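Local coordinates for protein type-iv like pilin ttha1219 (Thermus thermophilus, PDB 5G23) that probably serves as a type IV pilin-like structural protein connected with natural competence and DNA uptake, and resembles pseudopilins of type II secretion systems, at residues Tyr179-Val184 with Pro191-Gly196; Ser197-Pro202 with Arg222-Trp227. One frame throughout, in Å; residues are numbered along the deposited sequence.

Contacts 1 and 2 lay successive parts of one long loop, P191-G196 and then S197-P202, over two adjacent antiparallel strands, 173-184 and 221-230, of the four-stranded sheet. Their centres are about 9 Å apart, and the two are joined by the carboxylate of E224. E224 OE1 lies 2.7 Å from Y179 OH and 2.7 Å from G196 N, both probable hydrogen bonds to residues of contact 1, while OE2 serves the loop residue T198 in contact 2. The loop is thus tied to the sheet through one acidic group at the point where contact 1 ends and contact 2 begins. Apolar packing dominates on the contact 1 side, whereas contact 2 adds direct and water-mediated polar bonds.

Contact 1: Tyr179-Val184 with Pro191-Gly196; sequences YLLASV and PAFTPG
L181, P195 and Y179 carry most of this contact, in which a loop without regular structure lies against the side chains of a strand. The isobutyl group of L181 divides its two methyls between two loop residues. L181 CD2 meets the pyrrolidine ring of P195 at CG, 3.9 Å away, and L181 CD1 approaches CE2 of F193 at the same distance of 3.9 Å, the leucine and phenylalanine side chains sliding past each other in opposite directions. With CG of L181 anti to the backbone N (chi1 176°), the branch point is carried out toward the loop. The strand, 173-184, is an inner member of the antiparallel four-stranded sheet of this pilin domain, and its other face packs through L180 on helix 44-61; the loop therefore covers the sheet on the side away from that helix. Y179, two residues before L181, points to the same side. The Y179 side chain crosses P195 obliquely and meets it through its phenolic oxygen, OH lying 3.7 Å from P195 CB. The hydroxyl finds its polar partner in E224 of the neighbouring strand, which also accepts from the backbone N of G196.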
loop_
_atom_site.group_PDB
_atom_site.type_symbol
_atom_site.label_atom_id
_atom_site.label_comp_id
_atom_site.label_asym_id
_atom_site.label_seq_id
_atom_site.Cartn_x
_atom_site.Cartn_y
_atom_site.Cartn_z
ATOM N N TYR B 179 2.817 5.743 -14.320
ATOM C CA TYR B 179 1.574 6.380 -14.745
ATOM C C TYR B 179 0.465 5.341 -14.824
ATOM O O TYR B 179 0.643 4.295 -15.387
ATOM C CB TYR B 179 1.754 7.052 -16.118
ATOM C CG TYR B 179 0.481 7.589 -16.687
ATOM C CD1 TYR B 179 0.023 8.852 -16.365
ATOM C CD2 TYR B 179 -0.288 6.814 -17.588
ATOM C CE1 TYR B 179 -1.161 9.356 -16.870
ATOM C CE2 TYR B 179 -1.474 7.302 -18.124
ATOM C CZ TYR B 179 -1.892 8.593 -17.790
ATOM O OH TYR B 179 -3.041 9.039 -18.257
ATOM N N LEU B 180 -0.707 5.697 -14.246
ATOM C CA LEU B 180 -1.902 4.929 -14.393
ATOM C C LEU B 180 -3.045 5.821 -14.915
ATOM O O LEU B 180 -3.182 7.010 -14.499
ATOM C CB LEU B 180 -2.318 4.355 -13.037
ATOM C CG LEU B 180 -1.502 3.196 -12.492
ATOM C CD1 LEU B 180 -1.827 2.961 -11.023
ATOM C CD2 LEU B 180 -1.822 1.964 -13.341
ATOM N N LEU B 181 -3.797 5.277 -15.871
ATOM C CA LEU B 181 -5.083 5.834 -16.310
ATOM C C LEU B 181 -6.124 4.769 -16.042
ATOM O O LEU B 181 -5.958 3.616 -16.422
ATOM C CB LEU B 181 -5.048 6.189 -17.763
ATOM C CG LEU B 181 -6.318 6.679 -18.374
ATOM C CD1 LEU B 181 -6.719 8.031 -17.865
ATOM C CD2 LEU B 181 -6.182 6.730 -19.904
ATOM N N ALA B 182 -7.217 5.159 -15.401
ATOM C CA ALA B 182 -8.293 4.240 -15.119
ATOM C C ALA B 182 -9.611 4.927 -15.400
ATOM O O ALA B 182 -9.734 6.156 -15.381
ATOM C CB ALA B 182 -8.260 3.726 -13.689
ATOM N N SER B 183 -10.617 4.094 -15.624
ATOM C CA SER B 183 -12.002 4.563 -15.826
ATOM C C SER B 183 -12.992 3.740 -15.072
ATOM O O SER B 183 -12.794 2.549 -14.798
ATOM C CB SER B 183 -12.373 4.546 -17.330
ATOM O OG SER B 183 -12.525 3.208 -17.839
ATOM N N VAL B 184 -14.115 4.380 -14.813
ATOM C CA VAL B 184 -15.274 3.725 -14.189
ATOM C C VAL B 184 -16.559 4.348 -14.711
ATOM O O VAL B 184 -16.579 5.544 -15.090
ATOM C CB VAL B 184 -15.324 3.935 -12.623
ATOM C CG1 VAL B 184 -14.273 3.164 -11.894
ATOM C CG2 VAL B 184 -15.284 5.387 -12.243
ATOM N N PRO B 191 -17.587 14.368 -18.660
ATOM C CA PRO B 191 -17.034 14.939 -19.879
ATOM C C PRO B 191 -15.773 14.224 -20.350
ATOM O O PRO B 191 -15.062 13.610 -19.555
ATOM C CB PRO B 191 -16.774 16.410 -19.519
ATOM C CG PRO B 191 -16.821 16.493 -18.028
ATOM C CD PRO B 191 -17.465 15.236 -17.483
ATOM N N ALA B 192 -15.499 14.325 -21.633
ATOM C CA ALA B 192 -14.361 13.661 -22.268
ATOM C C ALA B 192 -13.021 14.066 -21.624
ATOM O O ALA B 192 -12.742 15.268 -21.361
ATOM C CB ALA B 192 -14.348 13.983 -23.751
ATOM N N PHE B 193 -12.219 13.060 -21.289
ATOM C CA PHE B 193 -11.014 13.316 -20.553
ATOM C C PHE B 193 -9.827 13.247 -21.525
ATOM O O PHE B 193 -9.823 12.455 -22.435
ATOM C CB PHE B 193 -10.879 12.258 -19.468
ATOM C CG PHE B 193 -9.724 12.449 -18.603
ATOM C CD1 PHE B 193 -9.751 13.426 -17.618
ATOM C CD2 PHE B 193 -8.585 11.655 -18.762
ATOM C CE1 PHE B 193 -8.674 13.623 -16.792
ATOM C CE2 PHE B 193 -7.508 11.841 -17.945
ATOM C CZ PHE B 193 -7.530 12.827 -16.966
ATOM N N THR B 194 -8.864 14.145 -21.311
ATOM C CA THR B 194 -7.618 14.164 -22.073
ATOM C C THR B 194 -6.454 13.650 -21.201
ATOM O O THR B 194 -5.985 14.349 -20.302
ATOM C CB THR B 194 -7.260 15.579 -22.605
ATOM O OG1 THR B 194 -8.348 16.041 -23.418
ATOM C CG2 THR B 194 -6.014 15.495 -23.478
ATOM N N PRO B 195 -5.996 12.411 -21.498
ATOM C CA PRO B 195 -4.900 11.905 -20.673
ATOM C C PRO B 195 -3.714 12.840 -20.749
ATOM O O PRO B 195 -3.403 13.317 -21.829
ATOM C CB PRO B 195 -4.582 10.552 -21.316
ATOM C CG PRO B 195 -5.961 10.105 -21.814
ATOM C CD PRO B 195 -6.480 11.381 -22.433
ATOM N N GLY B 196 -3.039 13.020 -19.622
ATOM C CA GLY B 196 -1.926 13.939 -19.488
ATOM C C GLY B 196 -2.334 15.314 -18.976
ATOM O O GLY B 196 -1.499 16.056 -18.475
#

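Contact 2: Ser197-Pro202 with Arg222-Trp227; sequences STLSYP and RAEKLW
E224 and L226, alternate residues of the edge strand 221-230 in the four-stranded antiparallel sheet of the pilin domain, hold the loop S197-P202 against it. E224 comes first and meets T198 tip to tip, the extended chain beyond CG bringing its carboxylate to the loop. T198 N donates to E224 OE2 over 2.9 Å, nearly along the C-O axis. T198 OG1 donates to the anti lone pair of the same E224 OE2 over 2.6 Å. OE1 is engaged by Y179 and G196, so both carboxylate oxygens are bonded. One water accepts from E224 N and donates to T198 OG1; another donates to both T198 OG1 and E224 O. An alanine here would probably leave T198 N and OG1, Y179 OH and G196 N without their shared acceptor, and this part of the loop less firmly fixed. L199 CD2 packs on the same carboxylate, 3.6 Å from E224 OE2. K225 turns away from the loop, and its side chain touches A53 of helix 44-61. L226 follows, turned to the loop again: its CB lies 3.7 Å from L199 CD2, the two leucines crossing at about a right angle. Farther along the loop, L226 CD2 reaches Y201 CD1 at 3.9 Å.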
loop_
_atom_site.group_PDB
_atom_site.type_symbol
_atom_site.label_atom_id
_atom_site.label_comp_id
_atom_site.label_asym_id
_atom_site.label_seq_id
_atom_site.Cartn_x
_atom_site.Cartn_y
_atom_site.Cartn_z
ATOM N N SER B 197 -3.621 15.629 -19.035
ATOM C CA SER B 197 -4.074 16.981 -18.699
ATOM C C SER B 197 -3.936 17.317 -17.218
ATOM O O SER B 197 -3.864 18.503 -16.867
ATOM C CB SER B 197 -5.491 17.207 -19.183
ATOM O OG SER B 197 -6.420 16.416 -18.504
ATOM N N THR B 198 -3.871 16.313 -16.323
ATOM C CA THR B 198 -3.807 16.579 -14.920
ATOM C C THR B 198 -2.431 16.333 -14.307
ATOM O O THR B 198 -2.317 16.247 -13.063
ATOM C CB THR B 198 -4.886 15.791 -14.108
ATOM O OG1 THR B 198 -4.566 14.410 -14.082
ATOM C CG2 THR B 198 -6.262 15.989 -14.686
ATOM N N LEU B 199 -1.388 16.164 -15.136
ATOM C CA LEU B 199 -0.102 15.776 -14.595
ATOM C C LEU B 199 0.826 16.946 -14.353
ATOM O O LEU B 199 0.709 17.963 -15.035
ATOM C CB LEU B 199 0.587 14.778 -15.559
ATOM C CG LEU B 199 -0.275 13.563 -15.946
ATOM C CD1 LEU B 199 0.580 12.679 -16.849
ATOM C CD2 LEU B 199 -0.750 12.874 -14.673
ATOM N N SER B 200 1.694 16.803 -13.388
ATOM C CA SER B 200 2.810 17.729 -13.174
ATOM C C SER B 200 4.034 16.963 -13.481
ATOM O O SER B 200 4.369 16.040 -12.752
ATOM C CB SER B 200 2.927 18.149 -11.710
ATOM O OG SER B 200 1.799 18.880 -11.381
ATOM N N TYR B 201 4.702 17.287 -14.557
ATOM C CA TYR B 201 5.835 16.475 -14.961
ATOM C C TYR B 201 7.101 16.978 -14.329
ATOM O O TYR B 201 7.347 18.178 -14.259
ATOM C CB TYR B 201 5.997 16.519 -16.476
ATOM C CG TYR B 201 4.895 15.948 -17.262
ATOM C CD1 TYR B 201 4.854 14.596 -17.586
ATOM C CD2 TYR B 201 3.861 16.770 -17.757
ATOM C CE1 TYR B 201 3.844 14.074 -18.392
ATOM C CE2 TYR B 201 2.875 16.266 -18.563
ATOM C CZ TYR B 201 2.856 14.929 -18.860
ATOM O OH TYR B 201 1.823 14.457 -19.675
ATOM N N PRO B 202 7.984 16.071 -13.948
ATOM C CA PRO B 202 9.305 16.512 -13.683
ATOM C C PRO B 202 10.084 16.954 -14.908
ATOM O O PRO B 202 9.729 16.639 -16.039
ATOM C CB PRO B 202 9.961 15.243 -13.103
ATOM C CG PRO B 202 9.271 14.126 -13.775
ATOM C CD PRO B 202 7.879 14.612 -14.053
ATOM N N ARG B 222 -12.941 9.242 -15.904
ATOM C CA ARG B 222 -11.524 8.907 -15.985
ATOM C C ARG B 222 -10.709 9.684 -14.993
ATOM O O ARG B 222 -11.033 10.843 -14.685
ATOM C CB ARG B 222 -10.970 9.111 -17.368
ATOM C CG ARG B 222 -11.319 7.975 -18.283
ATOM C CD ARG B 222 -10.848 8.130 -19.735
ATOM N NE ARG B 222 -11.239 6.850 -20.353
ATOM C CZ ARG B 222 -12.465 6.522 -20.781
ATOM N NH1 ARG B 222 -13.412 7.436 -20.984
ATOM N NH2 ARG B 222 -12.730 5.267 -21.114
ATOM N N ALA B 223 -9.702 9.015 -14.434
ATOM C CA ALA B 223 -8.722 9.681 -13.549
ATOM C C ALA B 223 -7.340 9.063 -13.830
ATOM O O ALA B 223 -7.249 7.929 -14.297
ATOM C CB ALA B 223 -9.070 9.487 -12.112
ATOM N N GLU B 224 -6.324 9.853 -13.602
ATOM C CA GLU B 224 -4.943 9.417 -13.859
ATOM C C GLU B 224 -4.018 9.837 -12.755
ATOM O O GLU B 224 -4.336 10.700 -11.927
ATOM C CB GLU B 224 -4.451 9.982 -15.195
ATOM C CG GLU B 224 -4.265 11.527 -15.123
ATOM C CD GLU B 224 -3.909 12.186 -16.424
ATOM O OE1 GLU B 224 -3.730 11.496 -17.475
ATOM O OE2 GLU B 224 -3.878 13.455 -16.415
ATOM N N LYS B 225 -2.853 9.191 -12.686
ATOM C CA LYS B 225 -1.924 9.545 -11.717
ATOM C C LYS B 225 -0.516 9.281 -12.260
ATOM O O LYS B 225 -0.254 8.230 -12.791
ATOM C CB LYS B 225 -2.124 8.805 -10.413
ATOM C CG LYS B 225 -1.351 9.495 -9.280
ATOM C CD LYS B 225 -1.583 8.783 -7.987
ATOM C CE LYS B 225 -0.777 9.407 -6.866
ATOM N NZ LYS B 225 -1.380 10.710 -6.488
ATOM N N LEU B 226 0.329 10.288 -12.121
ATOM C CA LEU B 226 1.780 10.171 -12.367
ATOM C C LEU B 226 2.508 10.326 -11.041
ATOM O O LEU B 226 2.276 11.293 -10.315
ATOM C CB LEU B 226 2.265 11.247 -13.318
ATOM C CG LEU B 226 3.764 11.334 -13.624
ATOM C CD1 LEU B 226 4.199 10.159 -14.450
ATOM C CD2 LEU B 226 4.099 12.616 -14.328
ATOM N N TRP B 227 3.452 9.410 -10.742
ATOM C CA TRP B 227 4.258 9.561 -9.562
ATOM C C TRP B 227 5.706 9.121 -9.827
ATOM O O TRP B 227 5.923 8.263 -10.677
ATOM C CB TRP B 227 3.591 8.897 -8.359
ATOM C CG TRP B 227 3.543 7.395 -8.330
ATOM C CD1 TRP B 227 4.227 6.654 -7.495
ATOM C CD2 TRP B 227 2.704 6.513 -9.056
ATOM N NE1 TRP B 227 3.960 5.344 -7.666
ATOM C CE2 TRP B 227 3.006 5.227 -8.633
ATOM C CE3 TRP B 227 1.773 6.673 -10.095
ATOM C CZ2 TRP B 227 2.397 4.100 -9.164
ATOM C CZ3 TRP B 227 1.094 5.565 -10.581
ATOM C CH2 TRP B 227 1.424 4.270 -10.135
HETATM O O HOH W 1 -7.000 12.762 -13.001
HETATM O O HOH W 2 -3.422 13.337 -11.856
#